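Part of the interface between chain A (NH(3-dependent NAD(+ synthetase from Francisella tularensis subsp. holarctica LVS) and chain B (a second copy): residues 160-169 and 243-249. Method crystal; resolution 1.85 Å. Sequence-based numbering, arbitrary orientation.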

ATOM      1  N   ALA A 160      -5.164  -2.736   0.672  1.00 22.21           N
ATOM      2  CA  ALA A 160      -3.955  -2.900   1.490  1.00 22.24           C
ATOM      3  C   ALA A 160      -4.324  -3.244   2.919  1.00 22.04           C
ATOM      4  O   ALA A 160      -4.862  -2.402   3.648  1.00 23.91           O
ATOM      5  CB  ALA A 160      -3.134  -1.630   1.469  1.00 24.12           C
ATOM      6  N   ALA A 161      -4.048  -4.478   3.336  1.00 20.05           N
ATOM      7  CA  ALA A 161      -4.356  -4.876   4.706  1.00 19.75           C
ATOM      8  C   ALA A 161      -3.396  -5.985   5.133  1.00 19.40           C
ATOM      9  O   ALA A 161      -2.557  -6.399   4.344  1.00 20.21           O
ATOM     10  CB  ALA A 161      -5.821  -5.330   4.814  1.00 19.89           C
ATOM     11  N   ASP A 162      -3.511  -6.437   6.377  1.00 17.94           N
ATOM     12  CA  ASP A 162      -2.652  -7.511   6.884  1.00 19.80           C
ATOM     13  C   ASP A 162      -3.317  -8.860   6.699  1.00 21.49           C
ATOM     14  O   ASP A 162      -2.632  -9.882   6.577  1.00 20.73           O
ATOM     15  CB  ASP A 162      -2.331  -7.292   8.353  1.00 22.10           C
ATOM     16  CG  ASP A 162      -1.557  -6.010   8.602  1.00 20.54           C
ATOM     17  OD1 ASP A 162      -0.767  -5.600   7.714  1.00 20.79           O
ATOM     18  OD2 ASP A 162      -1.722  -5.420   9.692  1.00 19.53           O
ATOM     19  N   ILE A 163      -4.659  -8.860   6.677  1.00 21.23           N
ATOM     20  CA  ILE A 163      -5.409 -10.110   6.710  1.00 21.59           C
ATOM     21  C   ILE A 163      -6.755  -9.885   6.033  1.00 21.40           C
ATOM     22  O   ILE A 163      -7.387  -8.837   6.249  1.00 22.29           O
ATOM     23  CB  ILE A 163      -5.561 -10.643   8.172  1.00 20.36           C
ATOM     24  CG1 ILE A 163      -6.168 -12.047   8.181  1.00 24.01           C
ATOM     25  CG2 ILE A 163      -6.367  -9.664   9.058  1.00 20.39           C
ATOM     26  CD1 ILE A 163      -5.879 -12.813   9.511  1.00 19.93           C
ATOM     27  N   LEU A 164      -7.152 -10.852   5.207  1.00 20.38           N
ATOM     28  CA  LEU A 164      -8.347 -10.756   4.372  1.00 21.37           C
ATOM     29  C   LEU A 164      -9.288 -11.943   4.627  1.00 22.03           C
ATOM     30  O   LEU A 164      -9.275 -12.937   3.886  1.00 25.71           O
ATOM     31  CB  LEU A 164      -7.958 -10.655   2.869  1.00 22.62           C
ATOM     32  CG  LEU A 164      -7.068  -9.494   2.364  1.00 23.11           C
ATOM     33  CD1 LEU A 164      -6.840  -9.578   0.839  1.00 21.37           C
ATOM     34  CD2 LEU A 164      -7.650  -8.125   2.708  1.00 20.80           C
ATOM     35  N   PRO A 165     -10.123 -11.848   5.672  1.00 21.48           N
ATOM     36  CA  PRO A 165     -11.020 -12.978   5.990  1.00 21.39           C
ATOM     37  C   PRO A 165     -12.137 -13.246   4.975  1.00 20.73           C
ATOM     38  O   PRO A 165     -12.664 -14.355   4.951  1.00 23.70           O
ATOM     39  CB  PRO A 165     -11.625 -12.590   7.350  1.00 20.67           C
ATOM     40  CG  PRO A 165     -11.600 -11.070   7.359  1.00 20.76           C
ATOM     41  CD  PRO A 165     -10.303 -10.698   6.597  1.00 20.97           C
ATOM     42  N   LEU A 166     -12.531 -12.255   4.166  1.00 19.06           N
ATOM     43  CA  LEU A 166     -13.706 -12.410   3.313  1.00 19.31           C
ATOM     44  C   LEU A 166     -13.364 -12.736   1.861  1.00 19.85           C
ATOM     45  O   LEU A 166     -14.260 -12.892   1.027  1.00 20.47           O
ATOM     46  CB  LEU A 166     -14.616 -11.152   3.349  1.00 18.09           C
ATOM     47  CG  LEU A 166     -15.009 -10.646   4.751  1.00 20.55           C
ATOM     48  CD1 LEU A 166     -15.930  -9.450   4.601  1.00 21.05           C
ATOM     49  CD2 LEU A 166     -15.677 -11.710   5.580  1.00 22.34           C
ATOM     50  N   VAL A 167     -12.077 -12.833   1.554  1.00 21.00           N
ATOM     51  CA  VAL A 167     -11.648 -12.755   0.150  1.00 21.50           C
ATOM     52  C   VAL A 167     -12.043 -14.005  -0.677  1.00 23.37           C
ATOM     53  O   VAL A 167     -12.079 -13.943  -1.893  1.00 25.46           O
ATOM     54  CB  VAL A 167     -10.122 -12.418   0.071  1.00 23.15           C
ATOM     55  CG1 VAL A 167      -9.269 -13.658   0.404  1.00 23.69           C
ATOM     56  CG2 VAL A 167      -9.740 -11.757  -1.286  1.00 24.04           C
ATOM     57  N   ASN A 168     -12.350 -15.120  -0.025  1.00 24.21           N
ATOM     58  CA  ASN A 168     -12.884 -16.303  -0.726  1.00 25.90           C
ATOM     59  C   ASN A 168     -14.417 -16.316  -0.849  1.00 26.19           C
ATOM     60  O   ASN A 168     -14.974 -17.206  -1.488  1.00 26.83           O
ATOM     61  CB  ASN A 168     -12.418 -17.606  -0.071  1.00 25.06           C
ATOM     62  CG  ASN A 168     -10.931 -17.781  -0.117  1.00 28.23           C
ATOM     63  OD1 ASN A 168     -10.253 -17.229  -0.974  1.00 30.57           O
ATOM     64  ND2 ASN A 168     -10.413 -18.541   0.824  1.00 30.91           N
ATOM     65  N   LEU A 169     -15.094 -15.308  -0.289  1.00 25.39           N
ATOM     66  CA  LEU A 169     -16.570 -15.288  -0.262  1.00 24.64           C
ATOM     67  C   LEU A 169     -17.254 -14.512  -1.389  1.00 23.27           C
ATOM     68  O   LEU A 169     -16.867 -13.383  -1.721  1.00 24.77           O
ATOM     69  CB  LEU A 169     -17.052 -14.709   1.081  1.00 23.86           C
ATOM     70  CG  LEU A 169     -16.667 -15.408   2.386  1.00 26.21           C
ATOM     71  CD1 LEU A 169     -17.143 -14.601   3.597  1.00 28.72           C
ATOM     72  CD2 LEU A 169     -17.209 -16.824   2.459  1.00 31.26           C
TER
ATOM     73  N   LEU B 243       2.002 -11.003   0.301  1.00 28.19           N
ATOM     74  CA  LEU B 243       0.604 -10.563   0.247  1.00 27.15           C
ATOM     75  C   LEU B 243      -0.085 -10.758   1.625  1.00 25.04           C
ATOM     76  O   LEU B 243       0.397 -11.506   2.492  1.00 22.58           O
ATOM     77  CB  LEU B 243      -0.151 -11.365  -0.807  1.00 28.57           C
ATOM     78  CG  LEU B 243       0.413 -11.434  -2.232  1.00 33.28           C
ATOM     79  CD1 LEU B 243      -0.183 -12.652  -2.949  1.00 36.64           C
ATOM     80  CD2 LEU B 243       0.152 -10.161  -2.985  1.00 30.60           C
ATOM     81  N   ALA B 244      -1.205 -10.076   1.821  1.00 22.84           N
ATOM     82  CA  ALA B 244      -1.991 -10.254   3.035  1.00 22.10           C
ATOM     83  C   ALA B 244      -2.410 -11.730   3.228  1.00 23.33           C
ATOM     84  O   ALA B 244      -2.579 -12.476   2.254  1.00 24.19           O
ATOM     85  CB  ALA B 244      -3.214  -9.350   2.965  1.00 22.67           C
ATOM     86  N   LEU B 245      -2.585 -12.128   4.481  1.00 24.74           N
ATOM     87  CA  LEU B 245      -3.018 -13.471   4.840  1.00 24.29           C
ATOM     88  C   LEU B 245      -4.452 -13.702   4.399  1.00 24.71           C
ATOM     89  O   LEU B 245      -5.321 -12.847   4.590  1.00 19.80           O
ATOM     90  CB  LEU B 245      -2.946 -13.651   6.349  1.00 25.31           C
ATOM     91  CG  LEU B 245      -1.548 -13.508   6.967  1.00 27.89           C
ATOM     92  CD1 LEU B 245      -1.604 -13.507   8.510  1.00 22.84           C
ATOM     93  CD2 LEU B 245      -0.614 -14.583   6.407  1.00 28.86           C
ATOM     94  N   THR B 246      -4.697 -14.860   3.805  1.00 24.98           N
ATOM     95  CA  THR B 246      -6.045 -15.221   3.337  1.00 25.22           C
ATOM     96  C   THR B 246      -6.339 -16.642   3.814  1.00 27.20           C
ATOM     97  O   THR B 246      -5.402 -17.421   4.022  1.00 26.18           O
ATOM     98  CB  THR B 246      -6.151 -15.244   1.808  1.00 26.79           C
ATOM     99  OG1 THR B 246      -5.260 -16.245   1.300  1.00 29.58           O
ATOM    100  CG2 THR B 246      -5.843 -13.877   1.178  1.00 22.39           C
ATOM    101  N   PRO B 247      -7.635 -16.970   4.010  1.00 27.56           N
ATOM    102  CA  PRO B 247      -8.034 -18.301   4.472  1.00 31.52           C
ATOM    103  C   PRO B 247      -7.719 -19.361   3.426  1.00 34.21           C
ATOM    104  O   PRO B 247      -7.835 -19.121   2.224  1.00 35.79           O
ATOM    105  CB  PRO B 247      -9.565 -18.204   4.619  1.00 29.09           C
ATOM    106  CG  PRO B 247      -9.911 -16.775   4.471  1.00 29.94           C
ATOM    107  CD  PRO B 247      -8.786 -16.073   3.805  1.00 24.63           C
ATOM    108  N   ASN B 248      -7.354 -20.530   3.919  1.00 39.39           N
ATOM    109  CA  ASN B 248      -7.216 -21.744   3.119  1.00 43.98           C
ATOM    110  C   ASN B 248      -8.560 -22.490   2.946  1.00 45.20           C
ATOM    111  O   ASN B 248      -8.569 -23.715   2.779  1.00 46.00           O
ATOM    112  CB  ASN B 248      -6.206 -22.645   3.834  1.00 45.21           C
ATOM    113  CG  ASN B 248      -6.299 -22.516   5.358  1.00 49.92           C
ATOM    114  OD1 ASN B 248      -5.542 -21.759   5.982  1.00 54.28           O
ATOM    115  ND2 ASN B 248      -7.262 -23.217   5.953  1.00 53.02           N
ATOM    116  N   PHE B 249      -9.680 -21.759   2.998  1.00 44.74           N
ATOM    117  CA  PHE B 249     -11.026 -22.364   2.932  1.00 45.81           C
ATOM    118  C   PHE B 249     -12.124 -21.393   2.459  1.00 46.86           C
ATOM    119  O   PHE B 249     -13.207 -21.826   2.052  1.00 48.10           O
ATOM    120  CB  PHE B 249     -11.427 -23.017   4.278  1.00 46.08           C
ATOM    121  CG  PHE B 249     -11.319 -22.090   5.478  1.00 44.81           C
ATOM    122  CD1 PHE B 249     -12.385 -21.259   5.842  1.00 41.48           C
ATOM    123  CD2 PHE B 249     -10.148 -22.057   6.245  1.00 42.78           C
ATOM    124  CE1 PHE B 249     -12.272 -20.405   6.947  1.00 37.77           C
ATOM    125  CE2 PHE B 249     -10.019 -21.198   7.340  1.00 36.74           C
ATOM    126  CZ  PHE B 249     -11.088 -20.375   7.694  1.00 35.96           C
ATOM    127  OXT PHE B 249     -11.983 -20.166   2.470  1.00 45.35           O
TER

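A chain terminus can join a neighbouring subunit by borrowing a short piece of its backbone and letting small side chains settle between the residues opposite, and the C-terminal tail of one NAD(+) synthetase copy on the other illustrates the principle. The two segments run alongside one another in the same direction, D162(A) facing A244(B) and L164(A) facing T246(B), and they are joined by a single beta bridge between I163(A) and L245(B). L245(B) supplies both of its backbone polar groups: its N donates to O of D162(A) at 3.1 Å, and its O accepts from N of L164(A) at 2.8 Å. Between these bonds, CA of I163(A) lies 3.5 Å from the same L245(B) O, a CA-H...O contact.

With the backbones so close, shape decides what fits. The methyl of A244(B) points toward chain A and enters a hollow lined by A161(A) and L164(A): its CB lies 3.3 Å from O of A161(A) and 3.9 Å from CG of L164(A). Beside it, CB of L245(B) rests 4.0 Å from CG1 of I163(A), an apolar contact flanking the bridge.

Beyond the bridge, chain A bends through a type I turn from L164(A) to V167(A), and the ring of P247(B) fits against the bend. Its CD is 3.2 Å from O of L164(A) and 4.2 Å from CG1 of V167(A), while its CG is 3.7 Å from O of P165(A). V167(A), which points toward the tail, also brings CG1 within 3.5 Å of CG2 of T246(B).

N168(A) finishes the contact with polar chemistry. Its amide ND2 donates to O of P247(B) at 3.0 Å and to the terminal carboxylate oxygen OXT of F249(B) at 2.8 Å, so one side chain ties down the chain end as well as the proline backbone.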